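Local coordinates for protein type C neurotoxin (Clostridium botulinum, PDB 4F83) that is the receptor-binding part of a botulinum neurotoxin and probably attaches the toxin to nerve cells so that it can enter them, at residues G31-N36 and S48-I53; G107-I112 and F125-S130; D291-H296 and F343-I348; M305-T310 and A328-S333. One frame throughout, in Å; residues are numbered along the deposited sequence.

Contact 1. Residues G31-N36 and S48-I53; sequences GDVQVN and SGDKII
The side chain of Asp-50 lies against the backbone of Asp-32 and Val-33, its CB and carboxylate covering the bend of an inverse gamma turn centred on Asp-32. This turn follows strand 26-30 in the concanavalin-like jelly-roll domain of the receptor-binding part, and Asp-50 sits just ahead of strand 51-55, which pairs with strand 26-30. Within the turn, Val-33 N donates to Gly-31 O at 3.0 Å. The CG of Asp-50 stands between its backbone N and carbonyl carbon (chi1 71°), which carries OD2 to 3.4 Å from Val-33 CA. OD1 of the same carboxylate accepts from Ser-46 N, a bond that helps to set the rotation of the group. OD2 also comes within 3.2 Å of Asp-32 O; both are acceptors, so this approach is no bond and is probably mildly unfavourable. Ser-48 OG rests 3.3 Å from Asp-32 CB. Val-33 divides its two methyls: CG2 points at Lys-51 O, 3.5 Å away, while CG1 meets the far end of Ile-52, whose side chain also touches Phe-43 and Val-27. The two aliphatic side chains cross nearly at right angles, with Val-33 CG1 3.7 Å from Ile-52 CD1.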
loop_
_atom_site.group_PDB
_atom_site.type_symbol
_atom_site.label_atom_id
_atom_site.label_comp_id
_atom_site.label_asym_id
_atom_site.label_seq_id
_atom_site.Cartn_x
_atom_site.Cartn_y
_atom_site.Cartn_z
ATOM N N GLY A 31 17.902 0.809 -19.848
ATOM C CA GLY A 31 18.465 1.268 -18.578
ATOM C C GLY A 31 17.992 0.422 -17.404
ATOM O O GLY A 31 17.667 -0.748 -17.573
ATOM N N ASP A 32 17.930 1.030 -16.219
ATOM C CA ASP A 32 17.705 0.305 -14.956
ATOM C C ASP A 32 16.245 0.063 -14.639
ATOM O O ASP A 32 15.683 0.670 -13.709
ATOM C CB ASP A 32 18.384 1.053 -13.778
ATOM C CG ASP A 32 18.193 0.346 -12.424
ATOM O OD1 ASP A 32 18.437 0.993 -11.376
ATOM O OD2 ASP A 32 17.802 -0.845 -12.398
ATOM N N VAL A 33 15.607 -0.820 -15.397
ATOM C CA VAL A 33 14.259 -1.196 -15.063
ATOM C C VAL A 33 14.328 -2.395 -14.166
ATOM O O VAL A 33 14.717 -3.466 -14.614
ATOM C CB VAL A 33 13.402 -1.556 -16.313
ATOM C CG1 VAL A 33 11.941 -1.552 -15.935
ATOM C CG2 VAL A 33 13.660 -0.587 -17.449
ATOM N N GLN A 34 13.967 -2.222 -12.898
ATOM C CA GLN A 34 13.771 -3.350 -12.004
ATOM C C GLN A 34 12.321 -3.720 -12.158
ATOM O O GLN A 34 11.451 -2.827 -12.065
ATOM C CB GLN A 34 14.020 -2.949 -10.540
ATOM C CG GLN A 34 15.370 -2.309 -10.257
ATOM C CD GLN A 34 15.403 -1.617 -8.886
ATOM O OE1 GLN A 34 14.459 -1.749 -8.059
ATOM N NE2 GLN A 34 16.470 -0.872 -8.637
ATOM N N VAL A 35 12.068 -4.992 -12.501
ATOM C CA VAL A 35 10.724 -5.562 -12.636
ATOM C C VAL A 35 10.538 -6.663 -11.597
ATOM O O VAL A 35 11.525 -7.307 -11.178
ATOM C CB VAL A 35 10.481 -6.192 -14.054
ATOM C CG1 VAL A 35 10.610 -5.143 -15.154
ATOM C CG2 VAL A 35 11.434 -7.344 -14.297
ATOM N N ASN A 36 9.296 -6.904 -11.184
ATOM C CA ASN A 36 9.000 -7.977 -10.230
ATOM C C ASN A 36 9.833 -7.862 -8.940
ATOM O O ASN A 36 10.568 -8.799 -8.548
ATOM C CB ASN A 36 9.179 -9.361 -10.897
ATOM C CG ASN A 36 8.798 -10.509 -9.978
ATOM O OD1 ASN A 36 8.024 -10.338 -9.031
ATOM N ND2 ASN A 36 9.350 -11.691 -10.249
ATOM N N SER A 48 17.198 7.319 -12.763
ATOM C CA SER A 48 18.115 6.553 -13.624
ATOM C C SER A 48 17.863 6.869 -15.087
ATOM O O SER A 48 18.772 6.750 -15.928
ATOM C CB SER A 48 17.875 5.047 -13.418
ATOM O OG SER A 48 18.860 4.276 -14.089
ATOM N N GLY A 49 16.628 7.258 -15.383
ATOM C CA GLY A 49 16.153 7.501 -16.757
ATOM C C GLY A 49 15.808 6.213 -17.491
ATOM O O GLY A 49 15.724 6.195 -18.732
ATOM N N ASP A 50 15.628 5.128 -16.734
ATOM C CA ASP A 50 15.171 3.844 -17.299
ATOM C C ASP A 50 13.820 3.993 -17.995
ATOM O O ASP A 50 13.031 4.876 -17.650
ATOM C CB ASP A 50 15.135 2.721 -16.250
ATOM C CG ASP A 50 14.029 2.889 -15.220
ATOM O OD1 ASP A 50 14.044 3.896 -14.481
ATOM O OD2 ASP A 50 13.157 1.975 -15.122
ATOM N N LYS A 51 13.600 3.162 -19.018
ATOM C CA LYS A 51 12.413 3.300 -19.878
ATOM C C LYS A 51 11.874 1.941 -20.225
ATOM O O LYS A 51 12.636 0.984 -20.347
ATOM C CB LYS A 51 12.763 4.000 -21.186
ATOM C CG LYS A 51 13.054 5.483 -21.082
ATOM C CD LYS A 51 13.272 6.066 -22.486
ATOM C CE LYS A 51 14.032 7.401 -22.443
ATOM N NZ LYS A 51 13.559 8.312 -21.347
ATOM N N ILE A 52 10.562 1.866 -20.413
ATOM C CA ILE A 52 9.940 0.728 -21.057
ATOM C C ILE A 52 9.238 1.252 -22.306
ATOM O O ILE A 52 8.437 2.163 -22.232
ATOM C CB ILE A 52 8.931 -0.003 -20.113
ATOM C CG1 ILE A 52 9.665 -0.565 -18.885
ATOM C CG2 ILE A 52 8.173 -1.116 -20.870
ATOM C CD1 ILE A 52 8.746 -1.136 -17.825
ATOM N N ILE A 53 9.580 0.701 -23.464
ATOM C CA ILE A 53 8.995 1.157 -24.707
ATOM C C ILE A 53 8.092 0.054 -25.233
ATOM O O ILE A 53 8.552 -1.032 -25.534
ATOM C CB ILE A 53 10.099 1.536 -25.757
ATOM C CG1 ILE A 53 10.973 2.674 -25.210
ATOM C CG2 ILE A 53 9.472 1.985 -27.072
ATOM C CD1 ILE A 53 12.213 2.916 -26.022
#

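Contact 2. Residues G107-I112 and F125-S130; sequences GNIEWI and FDYSES
Gly-107 O lies over one face of the Tyr-127 ring, 3.3 Å above its plane and offset toward the rim, while the same oxygen takes backbone N-H groups from the opposing segment. Ser-128 N is the better donor, at 3.2 Å from Gly-107 O and in the carbonyl plane; Tyr-127 N adds only a weak, bent bond. Tyr-127 CG stands between its backbone N and carbonyl carbon (chi1 73°), which folds the ring back across the start of strand 108-114. Ile-109 N meets the ring at its edge, 3.6 Å from Tyr-127 CD2, and the phenol OH is anchored by Thr-82. Gly-107 has a positive phi, and its CA packs 3.7 Å from Ser-128 CB. Further along the strands, Ile-109 and Phe-125 form an antiparallel hydrogen-bonded pair, with Phe-125 N 2.8 Å from Ile-109 O and Ile-109 N 2.9 Å from Phe-125 O. On the face they share, Ile-109 CG2 approaches the edge of the Phe-125 ring. Asp-126 OD1 accepts from Glu-129 N at 3.0 Å, the donor standing above the carboxylate plane. This Asx motif lies where the chain leaves the sheet, at the open end of the antiparallel beta hairpin 108-114/120-126 in the jelly-roll domain.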
loop_
_atom_site.group_PDB
_atom_site.type_symbol
_atom_site.label_atom_id
_atom_site.label_comp_id
_atom_site.label_asym_id
_atom_site.label_seq_id
_atom_site.Cartn_x
_atom_site.Cartn_y
_atom_site.Cartn_z
ATOM N N GLY A 107 2.163 16.884 -6.735
ATOM C CA GLY A 107 1.433 15.977 -5.867
ATOM C C GLY A 107 0.049 15.601 -6.391
ATOM O O GLY A 107 -0.802 15.140 -5.634
ATOM N N ASN A 108 -0.165 15.838 -7.680
ATOM C CA ASN A 108 -1.346 15.386 -8.391
ATOM C C ASN A 108 -0.943 14.352 -9.431
ATOM O O ASN A 108 0.152 14.428 -9.991
ATOM C CB ASN A 108 -1.991 16.567 -9.132
ATOM C CG ASN A 108 -2.449 17.656 -8.199
ATOM O OD1 ASN A 108 -3.502 17.557 -7.583
ATOM N ND2 ASN A 108 -1.670 18.705 -8.098
ATOM N N ILE A 109 -1.835 13.396 -9.706
ATOM C CA ILE A 109 -1.696 12.580 -10.911
ATOM C C ILE A 109 -2.667 13.155 -11.983
ATOM O O ILE A 109 -3.778 13.617 -11.649
ATOM C CB ILE A 109 -1.964 11.093 -10.575
ATOM C CG1 ILE A 109 -1.685 10.157 -11.771
ATOM C CG2 ILE A 109 -3.381 10.898 -10.052
ATOM C CD1 ILE A 109 -1.626 8.634 -11.369
ATOM N N GLU A 110 -2.194 13.193 -13.234
ATOM C CA GLU A 110 -2.910 13.868 -14.324
ATOM C C GLU A 110 -2.944 12.980 -15.559
ATOM O O GLU A 110 -1.927 12.453 -15.965
ATOM C CB GLU A 110 -2.220 15.192 -14.657
ATOM C CG GLU A 110 -3.039 16.147 -15.510
ATOM C CD GLU A 110 -2.462 17.560 -15.510
ATOM O OE1 GLU A 110 -1.242 17.704 -15.321
ATOM O OE2 GLU A 110 -3.225 18.521 -15.703
ATOM N N TRP A 111 -4.128 12.826 -16.140
ATOM C CA TRP A 111 -4.298 12.135 -17.411
ATOM C C TRP A 111 -4.651 13.184 -18.435
ATOM O O TRP A 111 -5.550 13.986 -18.210
ATOM C CB TRP A 111 -5.439 11.139 -17.293
ATOM C CG TRP A 111 -5.924 10.572 -18.615
ATOM C CD1 TRP A 111 -6.990 10.997 -19.328
ATOM C CD2 TRP A 111 -5.404 9.432 -19.297
ATOM N NE1 TRP A 111 -7.178 10.198 -20.443
ATOM C CE2 TRP A 111 -6.201 9.243 -20.458
ATOM C CE3 TRP A 111 -4.329 8.561 -19.059
ATOM C CZ2 TRP A 111 -5.959 8.218 -21.385
ATOM C CZ3 TRP A 111 -4.104 7.521 -19.979
ATOM C CH2 TRP A 111 -4.922 7.368 -21.124
ATOM N N ILE A 112 -3.930 13.173 -19.555
ATOM C CA ILE A 112 -4.078 14.191 -20.612
ATOM C C ILE A 112 -4.446 13.490 -21.905
ATOM O O ILE A 112 -3.768 12.533 -22.306
ATOM C CB ILE A 112 -2.718 14.903 -20.844
ATOM C CG1 ILE A 112 -2.152 15.467 -19.531
ATOM C CG2 ILE A 112 -2.814 15.956 -21.945
ATOM C CD1 ILE A 112 -2.985 16.436 -18.912
ATOM N N PHE A 125 -6.040 14.392 -10.110
ATOM C CA PHE A 125 -6.397 13.992 -8.745
ATOM C C PHE A 125 -5.274 14.300 -7.797
ATOM O O PHE A 125 -4.149 13.918 -8.051
ATOM C CB PHE A 125 -6.708 12.499 -8.707
ATOM C CG PHE A 125 -6.954 11.941 -7.314
ATOM C CD1 PHE A 125 -8.162 12.171 -6.648
ATOM C CD2 PHE A 125 -6.007 11.081 -6.731
ATOM C CE1 PHE A 125 -8.385 11.612 -5.398
ATOM C CE2 PHE A 125 -6.234 10.487 -5.493
ATOM C CZ PHE A 125 -7.415 10.752 -4.816
ATOM N N ASP A 126 -5.616 14.970 -6.699
ATOM C CA ASP A 126 -4.651 15.325 -5.653
ATOM C C ASP A 126 -4.487 14.115 -4.725
ATOM O O ASP A 126 -5.297 13.903 -3.801
ATOM C CB ASP A 126 -5.177 16.523 -4.866
ATOM C CG ASP A 126 -4.240 16.950 -3.768
ATOM O OD1 ASP A 126 -3.152 16.350 -3.647
ATOM O OD2 ASP A 126 -4.606 17.875 -3.009
ATOM N N TYR A 127 -3.480 13.290 -5.005
ATOM C CA TYR A 127 -3.193 12.122 -4.158
ATOM C C TYR A 127 -2.317 12.495 -2.931
ATOM O O TYR A 127 -2.256 11.739 -1.985
ATOM C CB TYR A 127 -2.552 10.975 -4.977
ATOM C CG TYR A 127 -1.127 11.277 -5.359
ATOM C CD1 TYR A 127 -0.078 10.956 -4.487
ATOM C CD2 TYR A 127 -0.826 11.911 -6.567
ATOM C CE1 TYR A 127 1.242 11.280 -4.795
ATOM C CE2 TYR A 127 0.494 12.228 -6.901
ATOM C CZ TYR A 127 1.520 11.902 -6.001
ATOM O OH TYR A 127 2.813 12.210 -6.303
ATOM N N SER A 128 -1.625 13.628 -2.991
ATOM C CA SER A 128 -0.682 14.044 -1.914
ATOM C C SER A 128 -1.406 14.531 -0.670
ATOM O O SER A 128 -1.076 14.124 0.463
ATOM C CB SER A 128 0.250 15.171 -2.406
ATOM O OG SER A 128 1.123 15.626 -1.335
ATOM N N GLU A 129 -2.373 15.435 -0.881
ATOM C CA GLU A 129 -3.040 16.158 0.215
ATOM C C GLU A 129 -2.002 16.741 1.181
ATOM O O GLU A 129 -2.038 16.484 2.392
ATOM C CB GLU A 129 -4.040 15.239 0.931
ATOM C CG GLU A 129 -4.928 14.481 -0.072
ATOM C CD GLU A 129 -5.850 13.450 0.545
ATOM O OE1 GLU A 129 -5.847 13.272 1.779
ATOM O OE2 GLU A 129 -6.595 12.812 -0.227
ATOM N N SER A 130 -1.065 17.509 0.605
ATOM C CA SER A 130 0.024 18.187 1.336
ATOM C C SER A 130 0.939 17.244 2.130
ATOM O O SER A 130 1.309 17.522 3.286
ATOM C CB SER A 130 -0.526 19.323 2.206
ATOM O OG SER A 130 -1.226 20.241 1.392
#

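Contact 3. Residues D291-H296 and F343-I348; sequences DDIMFH and FSIKNI
This is a short antiparallel strand pairing within the C-terminal receptor-binding region, where the starts of strands 292-299 and 343-347 meet. Ile-293 and Phe-343 form a hydrogen-bonded pair, with Ile-293 N 2.8 Å from Phe-343 O and Phe-343 N 2.9 Å from Ile-293 O. One further bond, from Ile-345 N to Asp-291 O at 3.1 Å, continues the ladder; the segment axes lie 111° apart in direction. The pair belongs to the beta-trefoil fold of this family, in which hairpins gather round a hydrophobic interior. The inward face carries Ile-293 and Phe-343, joined by Phe-295 and Ile-345. With its CG1 branch between backbone N and carbonyl carbon (chi1 67°), Ile-293 extends CD1 across Ile-345, 3.8 Å from Ile-345 CB, the two side chains crossing at about a right angle. Phe-295 CE2 approaches Phe-343 CD2 at 3.8 Å; the rings are oblique, their planes 57° apart. Ile-358 of strand 356-360 touches both phenylalanines, and Ile-275 of strand 273-277 packs on Ile-293 and Phe-295. On the other face Asp-292 OD1 lies 3.7 Å from Ser-344 CB. Asp-291, whose backbone O takes Ile-345 N, forms a salt bridge through OD2 with Lys-281.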
loop_
_atom_site.group_PDB
_atom_site.type_symbol
_atom_site.label_atom_id
_atom_site.label_comp_id
_atom_site.label_asym_id
_atom_site.label_seq_id
_atom_site.Cartn_x
_atom_site.Cartn_y
_atom_site.Cartn_z
ATOM N N ASP A 291 -2.762 -15.971 9.396
ATOM C CA ASP A 291 -1.482 -16.597 9.823
ATOM C C ASP A 291 -1.278 -16.432 11.312
ATOM O O ASP A 291 -1.605 -15.380 11.880
ATOM C CB ASP A 291 -0.296 -15.978 9.087
ATOM C CG ASP A 291 -0.065 -16.583 7.689
ATOM O OD1 ASP A 291 -0.716 -17.586 7.330
ATOM O OD2 ASP A 291 0.810 -16.066 6.976
ATOM N N ASP A 292 -0.700 -17.461 11.939
ATOM C CA ASP A 292 -0.303 -17.377 13.350
ATOM C C ASP A 292 1.124 -16.875 13.401
ATOM O O ASP A 292 2.010 -17.402 12.692
ATOM C CB ASP A 292 -0.362 -18.753 14.012
ATOM C CG ASP A 292 -1.764 -19.140 14.426
ATOM O OD1 ASP A 292 -2.674 -18.281 14.424
ATOM O OD2 ASP A 292 -1.966 -20.325 14.750
ATOM N N ILE A 293 1.342 -15.887 14.264
ATOM C CA ILE A 293 2.592 -15.140 14.262
ATOM C C ILE A 293 3.095 -14.847 15.661
ATOM O O ILE A 293 2.337 -14.950 16.623
ATOM C CB ILE A 293 2.430 -13.794 13.473
ATOM C CG1 ILE A 293 1.480 -12.834 14.205
ATOM C CG2 ILE A 293 1.938 -14.072 11.982
ATOM C CD1 ILE A 293 1.325 -11.415 13.505
ATOM N N MET A 294 4.364 -14.460 15.756
ATOM C CA MET A 294 4.955 -13.904 16.994
ATOM C C MET A 294 5.621 -12.577 16.652
ATOM O O MET A 294 5.967 -12.340 15.502
ATOM C CB MET A 294 5.972 -14.906 17.613
ATOM C CG MET A 294 5.283 -16.257 17.934
ATOM S SD MET A 294 6.517 -17.500 18.309
ATOM C CE MET A 294 7.112 -17.956 16.658
ATOM N N PHE A 295 5.794 -11.703 17.641
ATOM C CA PHE A 295 6.496 -10.425 17.412
ATOM C C PHE A 295 7.772 -10.436 18.226
ATOM O O PHE A 295 7.751 -10.782 19.401
ATOM C CB PHE A 295 5.640 -9.257 17.893
ATOM C CG PHE A 295 4.318 -9.145 17.191
ATOM C CD1 PHE A 295 4.218 -8.422 15.990
ATOM C CD2 PHE A 295 3.166 -9.714 17.744
ATOM C CE1 PHE A 295 2.986 -8.274 15.331
ATOM C CE2 PHE A 295 1.915 -9.579 17.088
ATOM C CZ PHE A 295 1.839 -8.845 15.870
ATOM N N HIS A 296 8.884 -10.124 17.575
ATOM C CA HIS A 296 10.159 -10.048 18.257
ATOM C C HIS A 296 10.620 -8.625 18.230
ATOM O O HIS A 296 10.278 -7.873 17.324
ATOM C CB HIS A 296 11.203 -10.940 17.559
ATOM C CG HIS A 296 11.053 -12.401 17.862
ATOM N ND1 HIS A 296 12.073 -13.299 17.666
ATOM C CD2 HIS A 296 10.020 -13.113 18.377
ATOM C CE1 HIS A 296 11.680 -14.507 18.034
ATOM N NE2 HIS A 296 10.443 -14.420 18.486
ATOM N N PHE A 343 -0.144 -14.979 18.075
ATOM C CA PHE A 343 -1.276 -14.141 17.713
ATOM C C PHE A 343 -1.718 -14.526 16.327
ATOM O O PHE A 343 -0.961 -15.184 15.607
ATOM C CB PHE A 343 -0.842 -12.664 17.744
ATOM C CG PHE A 343 -0.388 -12.199 19.119
ATOM C CD1 PHE A 343 -1.303 -11.674 20.018
ATOM C CD2 PHE A 343 0.955 -12.327 19.511
ATOM C CE1 PHE A 343 -0.893 -11.249 21.307
ATOM C CE2 PHE A 343 1.381 -11.914 20.765
ATOM C CZ PHE A 343 0.456 -11.369 21.677
ATOM N N SER A 344 -2.942 -14.161 15.945
ATOM C CA SER A 344 -3.328 -14.333 14.536
ATOM C C SER A 344 -3.517 -12.950 13.956
ATOM O O SER A 344 -4.030 -12.039 14.644
ATOM C CB SER A 344 -4.596 -15.166 14.380
ATOM O OG SER A 344 -5.603 -14.710 15.237
ATOM N N ILE A 345 -3.119 -12.777 12.701
ATOM C CA ILE A 345 -3.261 -11.469 12.050
ATOM C C ILE A 345 -4.302 -11.582 10.936
ATOM O O ILE A 345 -4.237 -12.502 10.137
ATOM C CB ILE A 345 -1.886 -10.952 11.529
ATOM C CG1 ILE A 345 -2.022 -9.560 10.917
ATOM C CG2 ILE A 345 -1.222 -11.982 10.550
ATOM C CD1 ILE A 345 -0.660 -8.848 10.856
ATOM N N LYS A 346 -5.275 -10.664 10.893
ATOM C CA LYS A 346 -6.374 -10.785 9.921
ATOM C C LYS A 346 -6.656 -9.457 9.236
ATOM O O LYS A 346 -6.471 -8.408 9.828
ATOM C CB LYS A 346 -7.656 -11.255 10.643
ATOM C CG LYS A 346 -7.543 -12.678 11.215
ATOM C CD LYS A 346 -8.907 -13.236 11.689
ATOM C CE LYS A 346 -8.696 -14.624 12.326
ATOM N NZ LYS A 346 -9.953 -15.329 12.705
ATOM N N ASN A 347 -7.165 -9.506 8.008
ATOM C CA ASN A 347 -7.538 -8.291 7.328
ATOM C C ASN A 347 -8.883 -7.837 7.847
ATOM O O ASN A 347 -9.733 -8.665 8.190
ATOM C CB ASN A 347 -7.565 -8.503 5.810
ATOM C CG ASN A 347 -6.213 -8.262 5.162
ATOM O OD1 ASN A 347 -5.365 -7.539 5.704
ATOM N ND2 ASN A 347 -6.005 -8.849 3.989
ATOM N N ILE A 348 -9.059 -6.523 7.944
ATOM C CA ILE A 348 -10.291 -5.925 8.418
ATOM C C ILE A 348 -11.374 -6.195 7.415
ATOM O O ILE A 348 -11.291 -5.713 6.307
ATOM C CB ILE A 348 -10.143 -4.424 8.580
ATOM C CG1 ILE A 348 -9.057 -4.157 9.617
ATOM C CG2 ILE A 348 -11.451 -3.827 8.991
ATOM C CD1 ILE A 348 -8.357 -2.871 9.444
#

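Contact 4. Residues M305-T310 and A328-S333; sequences MIIRDT and ALKLQS. With SO4 (sulfate ion), chain H.
Ile-307 CG1 and Lys-330 CG each stand between their own backbone N and carbonyl carbon (chi1 66° and 71°), and the two side chains run across one another on one face of an antiparallel strand pair. Packing is tight where Ile-307 CD1 reaches 3.3 Å from Lys-330 CE, and the same methyl lies against Gln-332 OE1. Beyond CG the lysine is extended, carrying its NZ to a sulfate, 3.1 Å from O4. Thr-310 N donates to that same sulfate oxygen at 2.8 Å, and Arg-377 NH2 and Asp-311 N also hydrogen-bond to the anion; the ion probably came from the crystallisation liquor. Asp-309 OD2 lies alongside the aliphatic part of the lysine, 3.3 Å from Lys-330 CD, but its distance to NZ is too long for a salt bridge. A water whose O is 2.6 Å from Asp-309 OD1 donates to that atom and accepts from Ala-328 N. Met-305 and Gln-332 lie side by side, SD near NE2, while NE2 bonds to Asn-334 O. Five backbone bonds, from Met-305/Gln-332 to Asp-309 N with Ala-328 O at 2.8 Å, hold the ladder together. On the opposite face Ile-306 packs between Leu-329 and Leu-331. In the trefoil domain strand 302-308 lies between strands 292-299 and 326-332, with Leu-256 of strand 255-260 against Ile-306 and Leu-331.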
loop_
_atom_site.group_PDB
_atom_site.type_symbol
_atom_site.label_atom_id
_atom_site.label_comp_id
_atom_site.label_asym_id
_atom_site.label_seq_id
_atom_site.Cartn_x
_atom_site.Cartn_y
_atom_site.Cartn_z
ATOM N N MET A 305 10.620 -11.633 22.778
ATOM C CA MET A 305 9.317 -11.790 22.106
ATOM C C MET A 305 8.233 -11.113 22.942
ATOM O O MET A 305 8.336 -11.034 24.181
ATOM C CB MET A 305 8.958 -13.277 21.880
ATOM C CG MET A 305 8.870 -14.084 23.136
ATOM S SD MET A 305 8.433 -15.857 22.874
ATOM C CE MET A 305 6.901 -15.714 21.945
ATOM N N ILE A 306 7.215 -10.605 22.260
ATOM C CA ILE A 306 6.074 -9.989 22.939
ATOM C C ILE A 306 5.115 -11.061 23.398
ATOM O O ILE A 306 4.729 -11.948 22.612
ATOM C CB ILE A 306 5.379 -8.999 22.000
ATOM C CG1 ILE A 306 6.370 -7.906 21.609
ATOM C CG2 ILE A 306 4.125 -8.373 22.706
ATOM C CD1 ILE A 306 5.756 -6.833 20.677
ATOM N N ILE A 307 4.710 -10.998 24.666
ATOM C CA ILE A 307 3.696 -11.920 25.141
ATOM C C ILE A 307 2.555 -11.169 25.812
ATOM O O ILE A 307 2.704 -10.032 26.255
ATOM C CB ILE A 307 4.268 -12.984 26.108
ATOM C CG1 ILE A 307 4.760 -12.339 27.417
ATOM C CG2 ILE A 307 5.364 -13.850 25.414
ATOM C CD1 ILE A 307 5.161 -13.337 28.517
ATOM N N ARG A 308 1.389 -11.782 25.816
ATOM C CA ARG A 308 0.296 -11.244 26.603
ATOM C C ARG A 308 0.550 -11.476 28.107
ATOM O O ARG A 308 1.045 -12.536 28.507
ATOM C CB ARG A 308 -1.006 -11.935 26.173
ATOM C CG ARG A 308 -2.257 -11.181 26.586
ATOM C CD ARG A 308 -3.448 -12.144 26.717
ATOM N NE ARG A 308 -3.426 -12.823 28.000
ATOM C CZ ARG A 308 -4.233 -13.798 28.373
ATOM N NH1 ARG A 308 -4.127 -14.275 29.594
ATOM N NH2 ARG A 308 -5.158 -14.296 27.538
ATOM N N ASP A 309 0.217 -10.495 28.943
ATOM C CA ASP A 309 0.284 -10.716 30.399
ATOM C C ASP A 309 -0.683 -11.819 30.821
ATOM O O ASP A 309 -1.743 -11.991 30.235
ATOM C CB ASP A 309 -0.114 -9.449 31.173
ATOM C CG ASP A 309 0.970 -8.415 31.228
ATOM O OD1 ASP A 309 0.685 -7.316 31.794
ATOM O OD2 ASP A 309 2.098 -8.664 30.726
ATOM N N THR A 310 -0.346 -12.517 31.891
ATOM C CA THR A 310 -1.234 -13.543 32.425
ATOM C C THR A 310 -2.492 -12.992 33.051
ATOM O O THR A 310 -3.588 -13.511 32.816
ATOM C CB THR A 310 -0.473 -14.399 33.425
ATOM O OG1 THR A 310 0.591 -15.020 32.724
ATOM C CG2 THR A 310 -1.380 -15.480 34.035
ATOM N N ALA A 328 -2.240 -6.206 29.584
ATOM C CA ALA A 328 -1.082 -5.538 28.998
ATOM C C ALA A 328 -0.203 -6.578 28.325
ATOM O O ALA A 328 -0.437 -7.801 28.446
ATOM C CB ALA A 328 -0.278 -4.779 30.091
ATOM N N LEU A 329 0.798 -6.070 27.611
ATOM C CA LEU A 329 1.797 -6.894 26.917
ATOM C C LEU A 329 3.161 -6.654 27.542
ATOM O O LEU A 329 3.426 -5.575 28.078
ATOM C CB LEU A 329 1.846 -6.531 25.431
ATOM C CG LEU A 329 0.486 -6.465 24.722
ATOM C CD1 LEU A 329 0.684 -6.045 23.270
ATOM C CD2 LEU A 329 -0.165 -7.854 24.779
ATOM N N LYS A 330 4.043 -7.648 27.441
ATOM C CA LYS A 330 5.387 -7.488 28.010
ATOM C C LYS A 330 6.412 -8.197 27.128
ATOM O O LYS A 330 6.049 -8.919 26.227
ATOM C CB LYS A 330 5.436 -8.028 29.434
ATOM C CG LYS A 330 5.365 -9.505 29.560
ATOM C CD LYS A 330 5.181 -9.904 31.073
ATOM C CE LYS A 330 5.014 -11.396 31.226
ATOM N NZ LYS A 330 4.820 -11.802 32.669
ATOM N N LEU A 331 7.691 -7.915 27.376
ATOM C CA LEU A 331 8.767 -8.637 26.684
ATOM C C LEU A 331 9.251 -9.811 27.486
ATOM O O LEU A 331 9.339 -9.738 28.733
ATOM C CB LEU A 331 9.943 -7.696 26.405
ATOM C CG LEU A 331 9.663 -6.453 25.553
ATOM C CD1 LEU A 331 10.934 -5.567 25.482
ATOM C CD2 LEU A 331 9.158 -6.835 24.174
ATOM N N GLN A 332 9.607 -10.875 26.773
ATOM C CA GLN A 332 10.116 -12.108 27.356
ATOM C C GLN A 332 11.407 -12.456 26.622
ATOM O O GLN A 332 11.433 -12.512 25.408
ATOM C CB GLN A 332 9.090 -13.233 27.145
ATOM C CG GLN A 332 9.616 -14.608 27.495
ATOM C CD GLN A 332 8.542 -15.663 27.540
ATOM O OE1 GLN A 332 7.605 -15.577 28.335
ATOM N NE2 GLN A 332 8.690 -16.685 26.717
ATOM N N SER A 333 12.476 -12.734 27.361
ATOM C CA SER A 333 13.750 -13.039 26.690
ATOM C C SER A 333 13.871 -14.499 26.295
ATOM O O SER A 333 14.681 -14.851 25.432
ATOM C CB SER A 333 14.930 -12.625 27.563
ATOM O OG SER A 333 14.815 -13.274 28.798
HETATM S S SO4 H . 1.501 -10.861 34.504
HETATM O O1 SO4 H . 1.949 -11.770 35.562
HETATM O O2 SO4 H . 0.041 -10.690 34.645
HETATM O O3 SO4 H . 2.174 -9.587 34.715
HETATM O O4 SO4 H . 1.824 -11.405 33.174
HETATM O O HOH W 1 -1.733 -6.996 32.584
#

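In the fold
The four contacts fall into two pairs, one in each family region of the receptor-binding part. Contacts 1 and 2 belong to the jelly-roll region, in different sheets, with centres 23 Å apart and nearest atoms about 14 Å apart. Contacts 3 and 4 share a sheet in the trefoil region: their centres are 15 Å apart, and Phe-295 O and Ile-306 N, 2.9 Å apart, probably form a hydrogen bond. Contact 4 is nested within the loop that contact 3 closes, and Phe-343 CE2 packs on Ile-306 O. Between the regions the distances are large, with centres of contacts 1 and 4 about 46 Å apart; the sulfate is bound at contact 4.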